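Local coordinates for glutamine cyclotransferase (Xanthomonas campestris, PDB 3MBR), which probably converts N-terminal glutaminyl residues of peptides into pyroglutamate, as a calcium-binding glutaminyl cyclase with a beta-propeller fold, at residues A[78-89]-A[99-110]. The protein carries 1 engineered substitution. Numbering follows the deposited sequence.
Sequences IQLTWRNHEGFV and ARFRYPGEGWAL
Phe101 lays its ring flat on Gly87, in the last two strands of one four-stranded blade of a beta-propeller. Strand 86-89 pairs antiparallel with the outer strand 99-102, and Gly87 faces Phe101 in a hydrogen-bonded pair. Because Gly87 has no side chain, the neighbouring ring can fold inward over it: Phe101 CG sits between its own backbone N and carbonyl carbon (chi1 59°), and Gly87 CA lies 3.7 Å from the ring centroid, a CH-pi contact over the face. The ring's leading atom, Phe101 CZ, meets Ile78 CG2 at 3.8 Å, while Val89 CG2 borders it near CE2.

On the other side of this strand pair, Glu86, Arg100 and Arg102 form a salt-bridge network. Glu86 runs alongside Arg102, but the approach of Arg102 NH1 to Glu86 OE2 is very short and its exact geometry doubtful; Arg100 joins through a longer, purely electrostatic approach.

Beyond Arg102 the chain crosses to the next blade, whose first strand starts at Ala109. Tyr103 is the bump that fills the hollow of the 82-85 turn between strands 78-81 and 86-89. Its ring packs against the turn with His85 O over the ring centre, and Leu80 CD2 packs against Tyr103 CE2 at 3.7 Å. Leu80 is the second bump: its CD1 enters a pocket made by Gly107 CA, Ala109 O and Leu110 CG, the two leucines meeting tip to tip across the blade boundary. Farther along the loop, Glu106 lies beside Trp82 and Arg83; Glu106 OE1 accepts Trp108 NE1 at 2.9 Å in the indole plane, and a salt bridge joins Glu106 OE2 to Arg83 NE, its N-H...O bond weak and bent. Deeper in, Tyr103 OH takes the backbone N-H of Thr81, N to OH 2.9 Å, with an N-H...O angle of 156°.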
loop_
_atom_site.group_PDB
_atom_site.type_symbol
_atom_site.label_atom_id
_atom_site.label_comp_id
_atom_site.label_asym_id
_atom_site.label_seq_id
_atom_site.Cartn_x
_atom_site.Cartn_y
_atom_site.Cartn_z
ATOM N N ILE A 78 6.977 8.711 -4.979
ATOM C CA ILE A 78 5.759 9.589 -5.048
ATOM C C ILE A 78 4.889 9.289 -3.851
ATOM O O ILE A 78 4.664 8.123 -3.548
ATOM C CB ILE A 78 5.027 9.321 -6.425
ATOM C CG1 ILE A 78 6.001 9.618 -7.575
ATOM C CG2 ILE A 78 3.764 10.149 -6.487
ATOM C CD1 ILE A 78 5.595 9.211 -8.901
ATOM N N GLN A 79 4.397 10.349 -3.199
ATOM C CA GLN A 79 3.607 10.147 -1.996
ATOM C C GLN A 79 2.356 10.994 -2.013
ATOM O O GLN A 79 2.386 12.158 -2.442
ATOM C CB GLN A 79 4.467 10.550 -0.801
ATOM C CG GLN A 79 3.736 10.325 0.556
ATOM C CD GLN A 79 4.568 10.615 1.745
ATOM O OE1 GLN A 79 5.373 11.528 1.753
ATOM N NE2 GLN A 79 4.372 9.830 2.809
ATOM N N LEU A 80 1.245 10.471 -1.479
ATOM C CA LEU A 80 -0.009 11.198 -1.269
ATOM C C LEU A 80 -0.070 11.724 0.144
ATOM O O LEU A 80 0.741 11.351 0.997
ATOM C CB LEU A 80 -1.238 10.319 -1.561
ATOM C CG LEU A 80 -1.219 9.595 -2.887
ATOM C CD1 LEU A 80 -2.406 8.611 -2.927
ATOM C CD2 LEU A 80 -1.300 10.598 -4.022
ATOM N N THR A 81 -1.015 12.642 0.389
ATOM C CA THR A 81 -1.276 13.031 1.758
ATOM C C THR A 81 -2.707 12.716 2.068
ATOM O O THR A 81 -3.582 12.621 1.164
ATOM C CB THR A 81 -1.051 14.537 1.981
ATOM O OG1 THR A 81 -1.897 15.291 1.086
ATOM C CG2 THR A 81 0.399 14.943 1.860
ATOM N N TRP A 82 -3.010 12.575 3.324
ATOM C CA TRP A 82 -4.403 12.209 3.623
ATOM C C TRP A 82 -5.480 13.238 3.175
ATOM O O TRP A 82 -6.353 12.986 2.268
ATOM C CB TRP A 82 -4.470 11.881 5.088
ATOM C CG TRP A 82 -5.853 11.431 5.559
ATOM C CD1 TRP A 82 -6.863 10.811 4.807
ATOM C CD2 TRP A 82 -6.379 11.615 6.872
ATOM N NE1 TRP A 82 -7.963 10.599 5.608
ATOM C CE2 TRP A 82 -7.692 11.082 6.875
ATOM C CE3 TRP A 82 -5.865 12.187 8.053
ATOM C CZ2 TRP A 82 -8.496 11.099 8.024
ATOM C CZ3 TRP A 82 -6.659 12.210 9.184
ATOM C CH2 TRP A 82 -7.968 11.671 9.161
ATOM N N ARG A 83 -5.417 14.423 3.778
ATOM C CA ARG A 83 -6.514 15.374 3.546
ATOM C C ARG A 83 -5.980 16.707 3.048
ATOM O O ARG A 83 -6.723 17.704 3.025
ATOM C CB ARG A 83 -7.366 15.535 4.831
ATOM C CG ARG A 83 -8.359 14.377 5.007
ATOM C CD ARG A 83 -9.197 14.446 6.328
ATOM N NE ARG A 83 -10.083 13.265 6.471
ATOM C CZ ARG A 83 -11.033 13.114 7.398
ATOM N NH1 ARG A 83 -11.262 14.067 8.305
ATOM N NH2 ARG A 83 -11.761 12.002 7.410
ATOM N N ASN A 84 -4.710 16.752 2.660
ATOM C CA ASN A 84 -4.114 18.017 2.231
ATOM C C ASN A 84 -4.220 18.323 0.745
ATOM O O ASN A 84 -3.836 19.450 0.332
ATOM C CB ASN A 84 -2.664 18.196 2.724
ATOM C CG ASN A 84 -2.509 17.935 4.226
ATOM O OD1 ASN A 84 -1.922 16.910 4.638
ATOM N ND2 ASN A 84 -3.068 18.827 5.056
ATOM N N HIS A 85 -4.722 17.354 -0.042
ATOM C CA HIS A 85 -4.969 17.494 -1.500
ATOM C C HIS A 85 -3.665 17.450 -2.302
ATOM O O HIS A 85 -3.648 17.466 -3.566
ATOM C CB HIS A 85 -5.876 18.711 -1.758
ATOM C CG HIS A 85 -7.177 18.573 -1.039
ATOM N ND1 HIS A 85 -8.036 17.517 -1.272
ATOM C CD2 HIS A 85 -7.738 19.311 -0.044
ATOM C CE1 HIS A 85 -9.087 17.630 -0.477
ATOM N NE2 HIS A 85 -8.925 18.701 0.285
ATOM N N GLU A 86 -2.593 17.282 -1.546
ATOM C CA GLU A 86 -1.260 17.565 -2.018
ATOM C C GLU A 86 -0.449 16.290 -2.043
ATOM O O GLU A 86 -0.636 15.411 -1.224
ATOM C CB GLU A 86 -0.528 18.695 -1.222
ATOM C CG GLU A 86 -0.985 20.118 -1.613
ATOM C CD GLU A 86 0.001 21.247 -1.151
ATOM O OE1 GLU A 86 -0.080 21.646 0.053
ATOM O OE2 GLU A 86 0.808 21.769 -2.001
ATOM N N GLY A 87 0.373 16.169 -3.077
ATOM C CA GLY A 87 1.307 15.065 -3.145
ATOM C C GLY A 87 2.710 15.575 -3.287
ATOM O O GLY A 87 2.926 16.717 -3.653
ATOM N N PHE A 88 3.680 14.715 -3.047
ATOM C CA PHE A 88 5.098 15.065 -3.123
ATOM C C PHE A 88 5.867 14.065 -3.937
ATOM O O PHE A 88 5.504 12.859 -3.980
ATOM C CB PHE A 88 5.628 15.091 -1.682
ATOM C CG PHE A 88 4.886 16.213 -0.857
ATOM C CD1 PHE A 88 4.023 15.911 0.167
ATOM C CD2 PHE A 88 4.955 17.521 -1.299
ATOM C CE1 PHE A 88 3.377 16.919 0.933
ATOM C CE2 PHE A 88 4.235 18.575 -0.610
ATOM C CZ PHE A 88 3.417 18.224 0.466
ATOM N N VAL A 89 6.888 14.558 -4.570
ATOM C CA VAL A 89 7.793 13.657 -5.275
ATOM C C VAL A 89 9.154 13.870 -4.669
ATOM O O VAL A 89 9.607 15.030 -4.623
ATOM C CB VAL A 89 7.838 13.969 -6.825
ATOM C CG1 VAL A 89 8.856 13.089 -7.535
ATOM C CG2 VAL A 89 6.414 13.943 -7.477
ATOM N N ALA A 99 9.491 17.884 -5.867
ATOM C CA ALA A 99 8.332 18.442 -6.508
ATOM C C ALA A 99 7.086 18.234 -5.717
ATOM O O ALA A 99 7.012 17.384 -4.804
ATOM C CB ALA A 99 8.164 17.875 -7.949
ATOM N N ARG A 100 6.034 18.963 -6.118
ATOM C CA ARG A 100 4.759 18.799 -5.456
ATOM C C ARG A 100 3.647 18.796 -6.481
ATOM O O ARG A 100 3.844 19.266 -7.589
ATOM C CB ARG A 100 4.525 19.912 -4.420
ATOM C CG ARG A 100 4.355 21.296 -5.006
ATOM C CD ARG A 100 2.986 21.740 -4.398
ATOM N NE ARG A 100 2.556 22.978 -4.937
ATOM C CZ ARG A 100 1.781 23.136 -6.015
ATOM N NH1 ARG A 100 1.266 22.068 -6.663
ATOM N NH2 ARG A 100 1.512 24.393 -6.430
ATOM N N PHE A 101 2.514 18.252 -6.130
ATOM C CA PHE A 101 1.421 18.239 -7.102
ATOM C C PHE A 101 0.117 18.249 -6.301
ATOM O O PHE A 101 0.159 18.082 -5.065
ATOM C CB PHE A 101 1.491 17.017 -8.060
ATOM C CG PHE A 101 1.440 15.647 -7.379
ATOM C CD1 PHE A 101 0.237 14.939 -7.243
ATOM C CD2 PHE A 101 2.582 15.068 -6.864
ATOM C CE1 PHE A 101 0.224 13.632 -6.623
ATOM C CE2 PHE A 101 2.569 13.835 -6.283
ATOM C CZ PHE A 101 1.378 13.102 -6.180
ATOM N N ARG A 102 -1.005 18.522 -6.982
ATOM C CA ARG A 102 -2.301 18.617 -6.304
ATOM C C ARG A 102 -3.271 17.739 -6.992
ATOM O O ARG A 102 -3.167 17.522 -8.205
ATOM C CB ARG A 102 -2.833 20.048 -6.302
ATOM C CG ARG A 102 -2.542 20.775 -4.992
ATOM C CD ARG A 102 -3.399 22.076 -4.930
ATOM N NE ARG A 102 -2.803 23.238 -4.238
ATOM C CZ ARG A 102 -1.558 23.349 -3.751
ATOM N NH1 ARG A 102 -0.668 22.352 -3.858
ATOM N NH2 ARG A 102 -1.200 24.486 -3.151
ATOM N N TYR A 103 -4.191 17.155 -6.230
ATOM C CA TYR A 103 -5.191 16.291 -6.819
ATOM C C TYR A 103 -6.539 16.493 -6.123
ATOM O O TYR A 103 -6.597 16.953 -4.969
ATOM C CB TYR A 103 -4.754 14.814 -6.742
ATOM C CG TYR A 103 -4.297 14.418 -5.338
ATOM C CD1 TYR A 103 -5.250 14.066 -4.336
ATOM C CD2 TYR A 103 -2.960 14.418 -4.993
ATOM C CE1 TYR A 103 -4.851 13.701 -3.025
ATOM C CE2 TYR A 103 -2.561 14.072 -3.690
ATOM C CZ TYR A 103 -3.497 13.700 -2.739
ATOM O OH TYR A 103 -3.091 13.361 -1.483
ATOM N N PRO A 104 -7.647 16.192 -6.844
ATOM C CA PRO A 104 -8.934 16.229 -6.167
ATOM C C PRO A 104 -9.190 15.085 -5.151
ATOM O O PRO A 104 -8.783 13.946 -5.409
ATOM C CB PRO A 104 -9.925 16.118 -7.337
ATOM C CG PRO A 104 -9.225 15.452 -8.420
ATOM C CD PRO A 104 -7.748 15.682 -8.225
ATOM N N GLY A 105 -9.829 15.387 -4.005
ATOM C CA GLY A 105 -10.170 14.323 -3.012
ATOM C C GLY A 105 -9.068 13.931 -2.010
ATOM O O GLY A 105 -8.111 14.700 -1.787
ATOM N N GLU A 106 -9.196 12.723 -1.421
ATOM C CA GLU A 106 -8.336 12.263 -0.352
ATOM C C GLU A 106 -7.308 11.320 -0.994
ATOM O O GLU A 106 -7.559 10.742 -2.013
ATOM C CB GLU A 106 -9.164 11.482 0.710
ATOM C CG GLU A 106 -10.015 12.418 1.633
ATOM C CD GLU A 106 -10.676 11.721 2.808
ATOM O OE1 GLU A 106 -10.550 10.454 2.973
ATOM O OE2 GLU A 106 -11.363 12.458 3.583
ATOM N N GLY A 107 -6.126 11.282 -0.438
ATOM C CA GLY A 107 -5.099 10.385 -0.982
ATOM C C GLY A 107 -4.965 9.262 0.010
ATOM O O GLY A 107 -4.685 9.493 1.231
ATOM N N TRP A 108 -5.230 8.048 -0.450
ATOM C CA TRP A 108 -5.078 6.879 0.410
ATOM C C TRP A 108 -3.884 6.036 0.063
ATOM O O TRP A 108 -2.986 5.945 0.895
ATOM C CB TRP A 108 -6.387 6.050 0.381
ATOM C CG TRP A 108 -7.535 6.668 1.152
ATOM C CD1 TRP A 108 -7.912 7.968 1.164
ATOM C CD2 TRP A 108 -8.507 5.968 1.889
ATOM N NE1 TRP A 108 -9.071 8.129 1.941
ATOM C CE2 TRP A 108 -9.421 6.895 2.414
ATOM C CE3 TRP A 108 -8.676 4.635 2.202
ATOM C CZ2 TRP A 108 -10.514 6.518 3.221
ATOM C CZ3 TRP A 108 -9.764 4.257 3.052
ATOM C CH2 TRP A 108 -10.692 5.193 3.505
ATOM N N ALA A 109 -3.840 5.468 -1.141
ATOM C CA ALA A 109 -2.740 4.554 -1.453
ATOM C C ALA A 109 -2.338 4.661 -2.935
ATOM O O ALA A 109 -3.122 5.149 -3.767
ATOM C CB ALA A 109 -3.032 3.143 -1.037
ATOM N N LEU A 110 -1.133 4.172 -3.240
ATOM C CA LEU A 110 -0.610 4.203 -4.610
ATOM C C LEU A 110 0.072 2.913 -4.908
ATOM O O LEU A 110 0.655 2.338 -3.990
ATOM C CB LEU A 110 0.511 5.296 -4.765
ATOM C CG LEU A 110 0.093 6.713 -4.835
ATOM C CD1 LEU A 110 1.317 7.641 -4.783
ATOM C CD2 LEU A 110 -0.722 6.977 -6.165
HETATM O O HOH W 1 -5.626 14.813 -0.006
HETATM O O HOH W 2 -11.446 9.707 5.204
#